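Local atomic coordinates of aldehyde dehydrogenase (Staphylococcus aureus, PDB entry 6K0Z), a protein that oxidises the aldehyde 4,4'-diaponeurosporenal to 4,4'-diaponeurosporenoic acid with NAD+, a step in making the carotenoid staphyloxanthin. Residues T215-G220 and G420-K425; L116-F121 and I143-E148; A68-I73 and Y123-V128. The protein carries 1 engineered substitution. All coordinates share one frame; numbering follows the deposited sequence.

The three contacts form a triangle in the core of the chain, with centres 13 to 15 Å apart. Contacts 1 and 2 lie on the same mixed sheet, one on strand 214-217 and the other on strands 104-118 and 141-145; their nearest atoms are about 6 Å apart. Contact 3 sits at the leading end of helix 126-138, the helix that joins the two strands of contact 2, so their segments alternate along the chain. Both close before contact 1 opens. Contact 3 touches each of the others: L127 packs on Y422 and P120, and V128 on A119 and I144. Together they frame the predicted active-site residues E217 and S251, the latter at the family's cysteine position.

Contact 1. Residues T215-G220 and G420-K425; sequences TLEMGG and GRYHGK
E217 brings its carboxylate to the edge of the Y422 ring. OE2 of E217 lies 3.0 Å from CD1 of Y422, near the ring plane, while OE1 of E217 is in that plane, 3.2 Å from CE1 of Y422. Both oxygens thus sit at the ring edge, and the carboxylate plane is turned 70° from the ring. A bend at chi2 (-136°) swings the carboxylate of E217 across to the tyrosine.

Two residues before E217, the methyl CG2 of T215 packs against the glycine backbone, 4.0 Å from CA of G420. One water bridges the backbones next to it, giving one hydrogen to O of L216 (2.6 Å) and the other to O of G420 (2.7 Å). The water links the two chains beside the backbone bonding of L216 with M419, where strands 214-217 and 418-419 pair antiparallel.

The second shell positions the ring: ND1 of H423 lies over one face of Y422, offset toward its rim, and F192 meets Y422 edge-to-face. T215 OG1 bonds to the hydroxyl of Y190, and R421 reaches out to a salt bridge with E434 of the second subunit.

E217 sits at the end of its strand in the E-M-G-G-K sequence, the glutamate motif of aldehyde dehydrogenases. It is a predicted active-site residue, its side chain about 7 Å from that of S251, which stands where the family has its nucleophilic cysteine.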
ATOM      1  N   THR A 215      -1.602  -3.828  -6.412  1.00 27.78           N
ATOM      2  CA  THR A 215      -1.281  -4.984  -5.590  1.00 28.11           C
ATOM      3  C   THR A 215      -0.803  -6.087  -6.520  1.00 28.37           C
ATOM      4  O   THR A 215      -1.548  -6.527  -7.403  1.00 28.71           O
ATOM      5  CB  THR A 215      -2.493  -5.454  -4.776  1.00 28.70           C
ATOM      6  OG1 THR A 215      -2.799  -4.484  -3.771  1.00 28.67           O
ATOM      7  CG2 THR A 215      -2.211  -6.781  -4.098  1.00 29.32           C
ATOM      8  N   LEU A 216       0.441  -6.509  -6.349  1.00 29.21           N
ATOM      9  CA  LEU A 216       1.017  -7.606  -7.115  1.00 29.75           C
ATOM     10  C   LEU A 216       1.172  -8.812  -6.200  1.00 30.46           C
ATOM     11  O   LEU A 216       1.667  -8.677  -5.074  1.00 30.27           O
ATOM     12  CB  LEU A 216       2.370  -7.214  -7.708  1.00 29.50           C
ATOM     13  CG  LEU A 216       2.369  -5.924  -8.513  1.00 29.07           C
ATOM     14  CD1 LEU A 216       3.798  -5.474  -8.802  1.00 29.09           C
ATOM     15  CD2 LEU A 216       1.561  -6.104  -9.805  1.00 29.43           C
ATOM     16  N   GLU A 217       0.732  -9.975  -6.673  1.00 31.37           N
ATOM     17  CA  GLU A 217       0.903 -11.230  -5.946  1.00 32.28           C
ATOM     18  C   GLU A 217       1.541 -12.224  -6.902  1.00 33.01           C
ATOM     19  O   GLU A 217       0.844 -12.844  -7.716  1.00 34.11           O
ATOM     20  CB  GLU A 217      -0.409 -11.750  -5.413  1.00 34.12           C
ATOM     21  CG  GLU A 217      -1.054 -10.727  -4.549  1.00 35.11           C
ATOM     22  CD  GLU A 217      -1.610 -11.340  -3.308  1.00 37.57           C
ATOM     23  OE1 GLU A 217      -1.568 -12.589  -3.202  1.00 40.18           O
ATOM     24  OE2 GLU A 217      -2.057 -10.570  -2.437  1.00 37.68           O
ATOM     25  N   MET A 218       2.851 -12.380  -6.792  1.00 34.17           N
ATOM     26  CA  MET A 218       3.640 -13.138  -7.740  1.00 35.04           C
ATOM     27  C   MET A 218       4.043 -14.468  -7.066  1.00 36.29           C
ATOM     28  O   MET A 218       3.195 -15.065  -6.423  1.00 37.45           O
ATOM     29  CB  MET A 218       4.758 -12.271  -8.312  1.00 34.09           C
ATOM     30  CG  MET A 218       4.187 -11.111  -9.156  1.00 33.36           C
ATOM     31  SD  MET A 218       5.179  -9.595  -9.280  1.00 32.71           S
ATOM     32  CE  MET A 218       5.412  -9.204  -7.547  1.00 32.36           C
ATOM     33  N   GLY A 219       5.271 -14.947  -7.211  1.00 37.62           N
ATOM     34  CA  GLY A 219       5.598 -16.233  -6.615  1.00 39.50           C
ATOM     35  C   GLY A 219       7.006 -16.256  -6.075  1.00 39.51           C
ATOM     36  O   GLY A 219       7.389 -15.362  -5.320  1.00 38.76           O
ATOM     37  N   GLY A 220       7.803 -17.244  -6.492  1.00 38.73           N
ATOM     38  CA  GLY A 220       9.077 -17.550  -5.881  1.00 39.17           C
ATOM     39  C   GLY A 220       9.125 -19.027  -5.583  1.00 40.84           C
ATOM     40  O   GLY A 220       8.372 -19.815  -6.159  1.00 41.22           O
ATOM     41  N   GLY A 420       1.373  -5.618  -1.284  1.00 30.49           N
ATOM     42  CA  GLY A 420      -0.048  -5.553  -1.013  1.00 30.90           C
ATOM     43  C   GLY A 420      -0.564  -6.862  -0.469  1.00 32.00           C
ATOM     44  O   GLY A 420       0.178  -7.828  -0.269  1.00 32.45           O
ATOM     45  N   ARG A 421      -1.875  -6.903  -0.228  1.00 33.13           N
ATOM     46  CA  ARG A 421      -2.469  -8.075   0.412  1.00 34.65           C
ATOM     47  C   ARG A 421      -3.987  -7.989   0.335  1.00 35.12           C
ATOM     48  O   ARG A 421      -4.552  -6.910   0.147  1.00 35.18           O
ATOM     49  CB  ARG A 421      -2.033  -8.189   1.869  1.00 35.23           C
ATOM     50  CG  ARG A 421      -2.511  -7.028   2.698  1.00 35.59           C
ATOM     51  CD  ARG A 421      -1.370  -6.439   3.483  1.00 35.83           C
ATOM     52  NE  ARG A 421      -1.722  -5.152   4.084  1.00 36.31           N
ATOM     53  CZ  ARG A 421      -2.006  -4.976   5.369  1.00 37.71           C
ATOM     54  NH1 ARG A 421      -2.309  -3.770   5.825  1.00 38.28           N
ATOM     55  NH2 ARG A 421      -1.976  -6.004   6.198  1.00 39.32           N
ATOM     56  N   TYR A 422      -4.639  -9.134   0.509  1.00 34.35           N
ATOM     57  CA  TYR A 422      -6.101  -9.185   0.484  1.00 35.44           C
ATOM     58  C   TYR A 422      -6.564 -10.355   1.356  1.00 37.03           C
ATOM     59  O   TYR A 422      -5.836 -10.800   2.248  1.00 37.40           O
ATOM     60  CB  TYR A 422      -6.617  -9.244  -0.970  1.00 34.85           C
ATOM     61  CG  TYR A 422      -6.284 -10.507  -1.728  1.00 35.14           C
ATOM     62  CD1 TYR A 422      -4.974 -10.856  -1.975  1.00 34.74           C
ATOM     63  CD2 TYR A 422      -7.287 -11.329  -2.230  1.00 36.41           C
ATOM     64  CE1 TYR A 422      -4.662 -11.998  -2.672  1.00 35.17           C
ATOM     65  CE2 TYR A 422      -6.981 -12.477  -2.938  1.00 37.08           C
ATOM     66  CZ  TYR A 422      -5.665 -12.801  -3.151  1.00 36.44           C
ATOM     67  OH  TYR A 422      -5.321 -13.930  -3.846  1.00 37.77           O
ATOM     68  N   HIS A 423      -7.776 -10.851   1.076  1.00 35.88           N
ATOM     69  CA  HIS A 423      -8.546 -11.791   1.892  1.00 37.88           C
ATOM     70  C   HIS A 423      -9.253 -11.072   3.035  1.00 38.75           C
ATOM     71  O   HIS A 423      -8.639 -10.276   3.755  1.00 38.19           O
ATOM     72  CB  HIS A 423      -7.687 -12.935   2.449  1.00 38.68           C
ATOM     73  CG  HIS A 423      -7.316 -13.961   1.429  1.00 38.67           C
ATOM     74  ND1 HIS A 423      -7.608 -13.813   0.089  1.00 37.86           N
ATOM     75  CD2 HIS A 423      -6.715 -15.165   1.555  1.00 39.62           C
ATOM     76  CE1 HIS A 423      -7.177 -14.874  -0.572  1.00 38.29           C
ATOM     77  NE2 HIS A 423      -6.634 -15.710   0.296  1.00 39.36           N
ATOM     78  N   GLY A 424     -10.547 -11.350   3.197  1.00 38.92           N
ATOM     79  CA  GLY A 424     -11.315 -10.774   4.292  1.00 40.18           C
ATOM     80  C   GLY A 424     -11.416  -9.268   4.182  1.00 38.98           C
ATOM     81  O   GLY A 424     -11.587  -8.709   3.093  1.00 37.77           O
ATOM     82  N   LYS A 425     -11.306  -8.589   5.325  1.00 40.20           N
ATOM     83  CA  LYS A 425     -11.313  -7.136   5.284  1.00 39.23           C
ATOM     84  C   LYS A 425     -10.215  -6.607   4.368  1.00 36.98           C
ATOM     85  O   LYS A 425     -10.445  -5.654   3.626  1.00 36.04           O
ATOM     86  CB  LYS A 425     -11.184  -6.564   6.695  1.00 40.28           C
ATOM     87  CG  LYS A 425     -11.527  -5.084   6.797  1.00 40.02           C
ATOM     88  CD  LYS A 425     -11.117  -4.492   8.142  1.00 40.92           C
ATOM     89  CE  LYS A 425     -11.656  -3.061   8.315  1.00 41.19           C
ATOM     90  NZ  LYS A 425     -10.654  -2.031   7.886  1.00 39.39           N
TER
HETATM   91  O   HOH W   1       0.963  -9.093  -2.568  1.00 32.01           O

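Contact 2. Residues L116-F121 and I143-E148; sequences LIIAPF and IIKPSE
F121 turns its ring away from S147 and touches it through CB, 3.4 Å from OG of S147. The ring itself packs on L149 and V293 and meets H297 edge-to-face. Its torsion, with CG set between backbone N and carbonyl carbon (chi1 77°), carries the aromatic group out of the contact. The serine presents CB to the neighbouring carbonyl, 3.1 Å from O of P120, while its hydroxyl bonds to N of L149, two residues on.

The two strands have a face each way. L116, I118, I143 and K145 point to one, where helix 177-184 packs through L183, I184 and T180. I117 and I144 point to the other, and I144 meets V128 and L132 of helix 126-138. On the first face the aliphatic stem of K145 slants over the isoleucine, its CG 4.0 Å from CG2 of I118. Bent at chi2 and chi4, the lysine then curls back, and NZ of K145 bonds to O of P146 (2.9 Å) from above the carbonyl plane.

Two backbone bonds hold the strands in parallel register. I117 N gives its hydrogen to I143 O at 2.9 Å, and K145 N to I117 O at 2.7 Å. A third, from A119 N to K145 O at 2.9 Å, carries the pairing one residue beyond strand 104-118. The axes of segments 116-118 and 143-145 run 15° apart and come within 4.7 Å.

Strand 104-118, helix 126-138 and strand 141-145 make a beta-alpha-beta unit, the repeating element of the Rossmann-type NAD-binding domain in aldehyde dehydrogenases.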
ATOM      1  N   LEU A 116      -9.121  -2.648 -12.084  1.00 31.97           N
ATOM      2  CA  LEU A 116      -8.739  -3.742 -12.962  1.00 32.33           C
ATOM      3  C   LEU A 116      -8.310  -4.928 -12.118  1.00 32.27           C
ATOM      4  O   LEU A 116      -7.513  -4.776 -11.182  1.00 31.99           O
ATOM      5  CB  LEU A 116      -7.601  -3.337 -13.900  1.00 32.18           C
ATOM      6  CG  LEU A 116      -6.882  -4.462 -14.648  1.00 32.39           C
ATOM      7  CD1 LEU A 116      -7.836  -5.277 -15.512  1.00 33.58           C
ATOM      8  CD2 LEU A 116      -5.762  -3.881 -15.510  1.00 32.57           C
ATOM      9  N   ILE A 117      -8.836  -6.102 -12.447  1.00 31.54           N
ATOM     10  CA  ILE A 117      -8.484  -7.340 -11.761  1.00 31.77           C
ATOM     11  C   ILE A 117      -7.976  -8.304 -12.817  1.00 32.32           C
ATOM     12  O   ILE A 117      -8.710  -8.639 -13.753  1.00 33.27           O
ATOM     13  CB  ILE A 117      -9.680  -7.930 -10.996  1.00 32.72           C
ATOM     14  CG1 ILE A 117     -10.051  -7.029  -9.827  1.00 32.33           C
ATOM     15  CG2 ILE A 117      -9.378  -9.343 -10.513  1.00 33.35           C
ATOM     16  CD1 ILE A 117     -11.294  -7.479  -9.122  1.00 33.49           C
ATOM     17  N   ILE A 118      -6.722  -8.736 -12.685  1.00 32.81           N
ATOM     18  CA  ILE A 118      -6.135  -9.711 -13.599  1.00 33.51           C
ATOM     19  C   ILE A 118      -5.883 -11.000 -12.827  1.00 34.07           C
ATOM     20  O   ILE A 118      -5.170 -10.987 -11.816  1.00 33.44           O
ATOM     21  CB  ILE A 118      -4.840  -9.182 -14.231  1.00 32.92           C
ATOM     22  CG1 ILE A 118      -5.063  -7.788 -14.839  1.00 32.52           C
ATOM     23  CG2 ILE A 118      -4.385 -10.165 -15.301  1.00 33.97           C
ATOM     24  CD1 ILE A 118      -3.792  -7.000 -15.091  1.00 31.81           C
ATOM     25  N   ALA A 119      -6.434 -12.114 -13.312  1.00 35.94           N
ATOM     26  CA  ALA A 119      -6.389 -13.359 -12.583  1.00 37.03           C
ATOM     27  C   ALA A 119      -5.678 -14.426 -13.387  1.00 37.83           C
ATOM     28  O   ALA A 119      -5.753 -14.460 -14.631  1.00 38.53           O
ATOM     29  CB  ALA A 119      -7.803 -13.838 -12.254  1.00 38.56           C
ATOM     30  N   PRO A 120      -4.989 -15.320 -12.711  1.00 38.31           N
ATOM     31  CA  PRO A 120      -4.194 -16.357 -13.425  1.00 39.86           C
ATOM     32  C   PRO A 120      -4.992 -17.589 -13.848  1.00 42.65           C
ATOM     33  O   PRO A 120      -6.217 -17.561 -13.938  1.00 44.22           O
ATOM     34  CB  PRO A 120      -3.107 -16.750 -12.387  1.00 39.67           C
ATOM     35  CG  PRO A 120      -3.549 -16.128 -11.097  1.00 38.39           C
ATOM     36  CD  PRO A 120      -4.449 -15.008 -11.372  1.00 37.28           C
ATOM     37  N   PHE A 121      -4.269 -18.669 -14.125  1.00 44.00           N
ATOM     38  CA  PHE A 121      -4.879 -19.901 -14.621  1.00 46.42           C
ATOM     39  C   PHE A 121      -5.121 -20.941 -13.543  1.00 47.84           C
ATOM     40  O   PHE A 121      -5.943 -21.832 -13.753  1.00 49.92           O
ATOM     41  CB  PHE A 121      -4.008 -20.545 -15.710  1.00 47.78           C
ATOM     42  CG  PHE A 121      -2.795 -21.282 -15.172  1.00 48.30           C
ATOM     43  CD1 PHE A 121      -2.892 -22.593 -14.715  1.00 49.93           C
ATOM     44  CD2 PHE A 121      -1.552 -20.674 -15.160  1.00 47.08           C
ATOM     45  CE1 PHE A 121      -1.783 -23.262 -14.224  1.00 50.94           C
ATOM     46  CE2 PHE A 121      -0.438 -21.341 -14.678  1.00 47.96           C
ATOM     47  CZ  PHE A 121      -0.550 -22.634 -14.211  1.00 49.85           C
ATOM     48  N   ILE A 143     -13.279  -4.091 -14.043  1.00 34.45           N
ATOM     49  CA  ILE A 143     -13.040  -4.793 -15.293  1.00 35.15           C
ATOM     50  C   ILE A 143     -12.122  -5.959 -14.976  1.00 34.79           C
ATOM     51  O   ILE A 143     -11.084  -5.777 -14.327  1.00 34.22           O
ATOM     52  CB  ILE A 143     -12.445  -3.858 -16.360  1.00 35.14           C
ATOM     53  CG1 ILE A 143     -13.541  -2.918 -16.861  1.00 35.98           C
ATOM     54  CG2 ILE A 143     -11.843  -4.655 -17.507  1.00 35.55           C
ATOM     55  CD1 ILE A 143     -13.021  -1.681 -17.481  1.00 36.01           C
ATOM     56  N   ILE A 144     -12.521  -7.155 -15.401  1.00 35.79           N
ATOM     57  CA  ILE A 144     -11.892  -8.401 -14.985  1.00 36.05           C
ATOM     58  C   ILE A 144     -11.194  -9.030 -16.178  1.00 36.76           C
ATOM     59  O   ILE A 144     -11.784  -9.153 -17.259  1.00 38.09           O
ATOM     60  CB  ILE A 144     -12.918  -9.373 -14.379  1.00 37.63           C
ATOM     61  CG1 ILE A 144     -13.362  -8.854 -13.017  1.00 37.42           C
ATOM     62  CG2 ILE A 144     -12.333 -10.776 -14.259  1.00 37.98           C
ATOM     63  CD1 ILE A 144     -14.680  -9.406 -12.558  1.00 39.29           C
ATOM     64  N   LYS A 145      -9.947  -9.437 -15.979  1.00 37.52           N
ATOM     65  CA  LYS A 145      -9.174 -10.123 -17.009  1.00 38.33           C
ATOM     66  C   LYS A 145      -8.852 -11.532 -16.534  1.00 39.32           C
ATOM     67  O   LYS A 145      -7.890 -11.729 -15.772  1.00 39.00           O
ATOM     68  CB  LYS A 145      -7.900  -9.346 -17.319  1.00 37.16           C
ATOM     69  CG  LYS A 145      -6.969 -10.043 -18.292  1.00 37.84           C
ATOM     70  CD  LYS A 145      -7.643 -10.315 -19.611  1.00 38.84           C
ATOM     71  CE  LYS A 145      -6.827 -11.318 -20.380  1.00 39.83           C
ATOM     72  NZ  LYS A 145      -6.328 -12.398 -19.475  1.00 39.56           N
ATOM     73  N   PRO A 146      -9.624 -12.539 -16.929  1.00 39.87           N
ATOM     74  CA  PRO A 146      -9.324 -13.910 -16.515  1.00 40.64           C
ATOM     75  C   PRO A 146      -8.421 -14.621 -17.510  1.00 41.02           C
ATOM     76  O   PRO A 146      -8.366 -14.290 -18.695  1.00 41.47           O
ATOM     77  CB  PRO A 146     -10.714 -14.557 -16.472  1.00 41.91           C
ATOM     78  CG  PRO A 146     -11.445 -13.875 -17.574  1.00 42.61           C
ATOM     79  CD  PRO A 146     -10.903 -12.456 -17.650  1.00 40.95           C
ATOM     80  N   SER A 147      -7.703 -15.621 -17.001  1.00 41.70           N
ATOM     81  CA  SER A 147      -6.761 -16.352 -17.835  1.00 42.51           C
ATOM     82  C   SER A 147      -7.471 -17.031 -18.991  1.00 44.85           C
ATOM     83  O   SER A 147      -8.526 -17.647 -18.810  1.00 46.62           O
ATOM     84  CB  SER A 147      -6.022 -17.402 -17.016  1.00 43.06           C
ATOM     85  OG  SER A 147      -5.406 -18.352 -17.876  1.00 44.54           O
ATOM     86  N   GLU A 148      -6.888 -16.918 -20.183  1.00 44.54           N
ATOM     87  CA  GLU A 148      -7.346 -17.682 -21.333  1.00 46.66           C
ATOM     88  C   GLU A 148      -6.652 -19.036 -21.437  1.00 48.49           C
ATOM     89  O   GLU A 148      -6.882 -19.765 -22.408  1.00 50.60           O
ATOM     90  CB  GLU A 148      -7.149 -16.883 -22.628  1.00 47.39           C
ATOM     91  CG  GLU A 148      -5.712 -16.817 -23.131  1.00 47.80           C
ATOM     92  CD  GLU A 148      -5.591 -16.163 -24.518  1.00 48.92           C
ATOM     93  OE1 GLU A 148      -4.445 -16.023 -25.012  1.00 48.45           O
ATOM     94  OE2 GLU A 148      -6.631 -15.789 -25.116  1.00 49.58           O
TER

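Contact 3. Residues A68-I73 and Y123-V128; sequences ATEIGI and YPFQLV
Helices 63-89 and 126-138 meet where E70 of the first reaches the leading turn of the second. OE2 of E70 accepts a nearly straight hydrogen bond from N of Q126 at 2.6 Å, with an N-H...O angle of 165°. The same oxygen takes a weak second bond from N of F125, 3.0 Å away and bent to 128°. The carboxylate gets there because the E70 chain bends at chi2. Its other oxygen, OE1, passes 3.2 Å from CD of P124 and forms a salt bridge with K61, so each oxygen of the group has its own polar partners. The two N-H groups that bond to OE2, near the start of a helix, probably stabilise the negative charge.

The junction lies at the leading end of helix 126-138, the connecting helix of a beta-alpha-beta unit in the Rossmann-type domain. Helix 63-89 lies against it with a wider pi-type turn at 68-71. There T69 sets CB at the edge of the Y123 ring, 3.6 Å from CE2 of Y123, the two side chains crossing at about a right angle. K61 also makes a cation-pi contact with that ring.

The backbone O of E70 lies at the edge of the phenylalanine ring, 3.2 Å from CD2 of F125; that ring stacks on F129. Q126 packs CB 3.3 Å from O of T69, then bends at chi2 (80°), bringing its amide OE1 to 3.3 Å from CG2 of I73.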
ATOM      1  N   ALA A  68     -13.920 -26.510  -2.648  1.00 61.07           N
ATOM      2  CA  ALA A  68     -13.351 -25.930  -1.439  1.00 60.16           C
ATOM      3  C   ALA A  68     -12.386 -24.788  -1.742  1.00 57.21           C
ATOM      4  O   ALA A  68     -12.265 -23.858  -0.939  1.00 56.20           O
ATOM      5  CB  ALA A  68     -12.658 -27.017  -0.619  1.00 61.85           C
ATOM      6  N   THR A  69     -11.696 -24.829  -2.883  1.00 59.90           N
ATOM      7  CA  THR A  69     -10.685 -23.827  -3.207  1.00 56.95           C
ATOM      8  C   THR A  69     -11.212 -22.672  -4.038  1.00 55.37           C
ATOM      9  O   THR A  69     -10.540 -21.635  -4.119  1.00 53.59           O
ATOM     10  CB  THR A  69      -9.517 -24.461  -3.972  1.00 55.98           C
ATOM     11  OG1 THR A  69     -10.024 -25.389  -4.935  1.00 57.54           O
ATOM     12  CG2 THR A  69      -8.570 -25.172  -3.027  1.00 56.71           C
ATOM     13  N   GLU A  70     -12.372 -22.825  -4.668  1.00 54.64           N
ATOM     14  CA  GLU A  70     -12.858 -21.852  -5.636  1.00 52.83           C
ATOM     15  C   GLU A  70     -14.271 -21.370  -5.351  1.00 54.10           C
ATOM     16  O   GLU A  70     -14.560 -20.176  -5.522  1.00 51.60           O
ATOM     17  CB  GLU A  70     -12.796 -22.450  -7.048  1.00 53.56           C
ATOM     18  CG  GLU A  70     -11.478 -23.105  -7.349  1.00 53.17           C
ATOM     19  CD  GLU A  70     -10.675 -22.301  -8.352  1.00 51.17           C
ATOM     20  OE1 GLU A  70      -9.800 -22.893  -8.993  1.00 50.18           O
ATOM     21  OE2 GLU A  70     -10.913 -21.082  -8.480  1.00 49.15           O
ATOM     22  N   ILE A  71     -15.165 -22.259  -4.927  1.00 54.85           N
ATOM     23  CA  ILE A  71     -16.561 -21.883  -4.752  1.00 55.91           C
ATOM     24  C   ILE A  71     -16.859 -21.621  -3.282  1.00 55.69           C
ATOM     25  O   ILE A  71     -17.363 -20.553  -2.920  1.00 54.99           O
ATOM     26  CB  ILE A  71     -17.497 -22.960  -5.322  1.00 58.17           C
ATOM     27  CG1 ILE A  71     -17.126 -23.252  -6.776  1.00 57.27           C
ATOM     28  CG2 ILE A  71     -18.935 -22.508  -5.206  1.00 59.48           C
ATOM     29  CD1 ILE A  71     -18.088 -24.189  -7.459  1.00 60.47           C
ATOM     30  N   GLY A  72     -16.558 -22.593  -2.425  1.00 57.66           N
ATOM     31  CA  GLY A  72     -16.954 -22.467  -1.032  1.00 58.27           C
ATOM     32  C   GLY A  72     -16.266 -21.307  -0.344  1.00 55.84           C
ATOM     33  O   GLY A  72     -16.891 -20.553   0.407  1.00 56.05           O
ATOM     34  N   ILE A  73     -14.973 -21.140  -0.611  1.00 57.41           N
ATOM     35  CA  ILE A  73     -14.194 -20.080   0.021  1.00 55.69           C
ATOM     36  C   ILE A  73     -14.742 -18.702  -0.350  1.00 53.81           C
ATOM     37  O   ILE A  73     -14.727 -17.771   0.465  1.00 52.24           O
ATOM     38  CB  ILE A  73     -12.714 -20.234  -0.369  1.00 54.36           C
ATOM     39  CG1 ILE A  73     -11.857 -19.171   0.321  1.00 52.47           C
ATOM     40  CG2 ILE A  73     -12.560 -20.206  -1.894  1.00 53.46           C
ATOM     41  CD1 ILE A  73     -11.683 -19.411   1.817  1.00 54.11           C
ATOM     42  N   TYR A 123      -5.944 -20.996 -10.077  1.00 46.24           N
ATOM     43  CA  TYR A 123      -7.187 -20.911  -9.318  1.00 46.33           C
ATOM     44  C   TYR A 123      -8.065 -19.913 -10.052  1.00 45.07           C
ATOM     45  O   TYR A 123      -8.328 -18.812  -9.553  1.00 43.46           O
ATOM     46  CB  TYR A 123      -6.959 -20.481  -7.872  1.00 46.07           C
ATOM     47  CG  TYR A 123      -6.322 -21.547  -7.026  1.00 47.57           C
ATOM     48  CD1 TYR A 123      -5.014 -21.950  -7.255  1.00 47.45           C
ATOM     49  CD2 TYR A 123      -7.019 -22.146  -5.992  1.00 49.49           C
ATOM     50  CE1 TYR A 123      -4.421 -22.921  -6.483  1.00 49.10           C
ATOM     51  CE2 TYR A 123      -6.431 -23.123  -5.209  1.00 51.11           C
ATOM     52  CZ  TYR A 123      -5.132 -23.507  -5.463  1.00 51.15           C
ATOM     53  OH  TYR A 123      -4.525 -24.476  -4.699  1.00 52.95           O
ATOM     54  N   PRO A 124      -8.535 -20.277 -11.244  1.00 45.63           N
ATOM     55  CA  PRO A 124      -9.091 -19.270 -12.160  1.00 44.88           C
ATOM     56  C   PRO A 124     -10.297 -18.551 -11.610  1.00 45.09           C
ATOM     57  O   PRO A 124     -10.515 -17.383 -11.946  1.00 44.13           O
ATOM     58  CB  PRO A 124      -9.468 -20.085 -13.403  1.00 46.80           C
ATOM     59  CG  PRO A 124      -8.905 -21.434 -13.210  1.00 48.28           C
ATOM     60  CD  PRO A 124      -8.692 -21.644 -11.754  1.00 47.93           C
ATOM     61  N   PHE A 125     -11.100 -19.220 -10.789  1.00 44.97           N
ATOM     62  CA  PHE A 125     -12.316 -18.626 -10.250  1.00 45.39           C
ATOM     63  C   PHE A 125     -12.038 -17.882  -8.953  1.00 43.67           C
ATOM     64  O   PHE A 125     -12.467 -16.737  -8.782  1.00 42.45           O
ATOM     65  CB  PHE A 125     -13.367 -19.716 -10.029  1.00 48.66           C
ATOM     66  CG  PHE A 125     -14.740 -19.187  -9.766  1.00 49.45           C
ATOM     67  CD1 PHE A 125     -15.599 -18.909 -10.816  1.00 50.19           C
ATOM     68  CD2 PHE A 125     -15.180 -18.972  -8.468  1.00 49.77           C
ATOM     69  CE1 PHE A 125     -16.878 -18.425 -10.579  1.00 50.86           C
ATOM     70  CE2 PHE A 125     -16.458 -18.483  -8.223  1.00 50.98           C
ATOM     71  CZ  PHE A 125     -17.306 -18.208  -9.282  1.00 51.43           C
ATOM     72  N   GLN A 126     -11.330 -18.537  -8.035  1.00 45.87           N
ATOM     73  CA  GLN A 126     -10.996 -17.939  -6.750  1.00 45.04           C
ATOM     74  C   GLN A 126     -10.355 -16.562  -6.920  1.00 42.64           C
ATOM     75  O   GLN A 126     -10.798 -15.577  -6.319  1.00 41.87           O
ATOM     76  CB  GLN A 126     -10.080 -18.903  -5.992  1.00 46.11           C
ATOM     77  CG  GLN A 126      -9.080 -18.267  -5.044  1.00 45.41           C
ATOM     78  CD  GLN A 126      -9.693 -17.884  -3.723  1.00 46.18           C
ATOM     79  OE1 GLN A 126     -10.918 -17.877  -3.568  1.00 48.22           O
ATOM     80  NE2 GLN A 126      -8.844 -17.550  -2.756  1.00 45.84           N
ATOM     81  N   LEU A 127      -9.329 -16.469  -7.762  1.00 42.19           N
ATOM     82  CA  LEU A 127      -8.553 -15.239  -7.850  1.00 39.52           C
ATOM     83  C   LEU A 127      -9.233 -14.161  -8.682  1.00 38.65           C
ATOM     84  O   LEU A 127      -8.768 -13.022  -8.687  1.00 37.50           O
ATOM     85  CB  LEU A 127      -7.154 -15.543  -8.385  1.00 38.78           C
ATOM     86  CG  LEU A 127      -6.457 -16.658  -7.616  1.00 39.86           C
ATOM     87  CD1 LEU A 127      -5.466 -17.403  -8.502  1.00 40.31           C
ATOM     88  CD2 LEU A 127      -5.788 -16.099  -6.361  1.00 38.82           C
ATOM     89  N   VAL A 128     -10.326 -14.477  -9.370  1.00 40.29           N
ATOM     90  CA  VAL A 128     -11.177 -13.415  -9.893  1.00 39.64           C
ATOM     91  C   VAL A 128     -12.061 -12.844  -8.792  1.00 39.52           C
ATOM     92  O   VAL A 128     -12.177 -11.623  -8.652  1.00 38.41           O
ATOM     93  CB  VAL A 128     -12.024 -13.924 -11.069  1.00 41.33           C
ATOM     94  CG1 VAL A 128     -13.016 -12.858 -11.493  1.00 41.34           C
ATOM     95  CG2 VAL A 128     -11.148 -14.299 -12.236  1.00 41.18           C
TER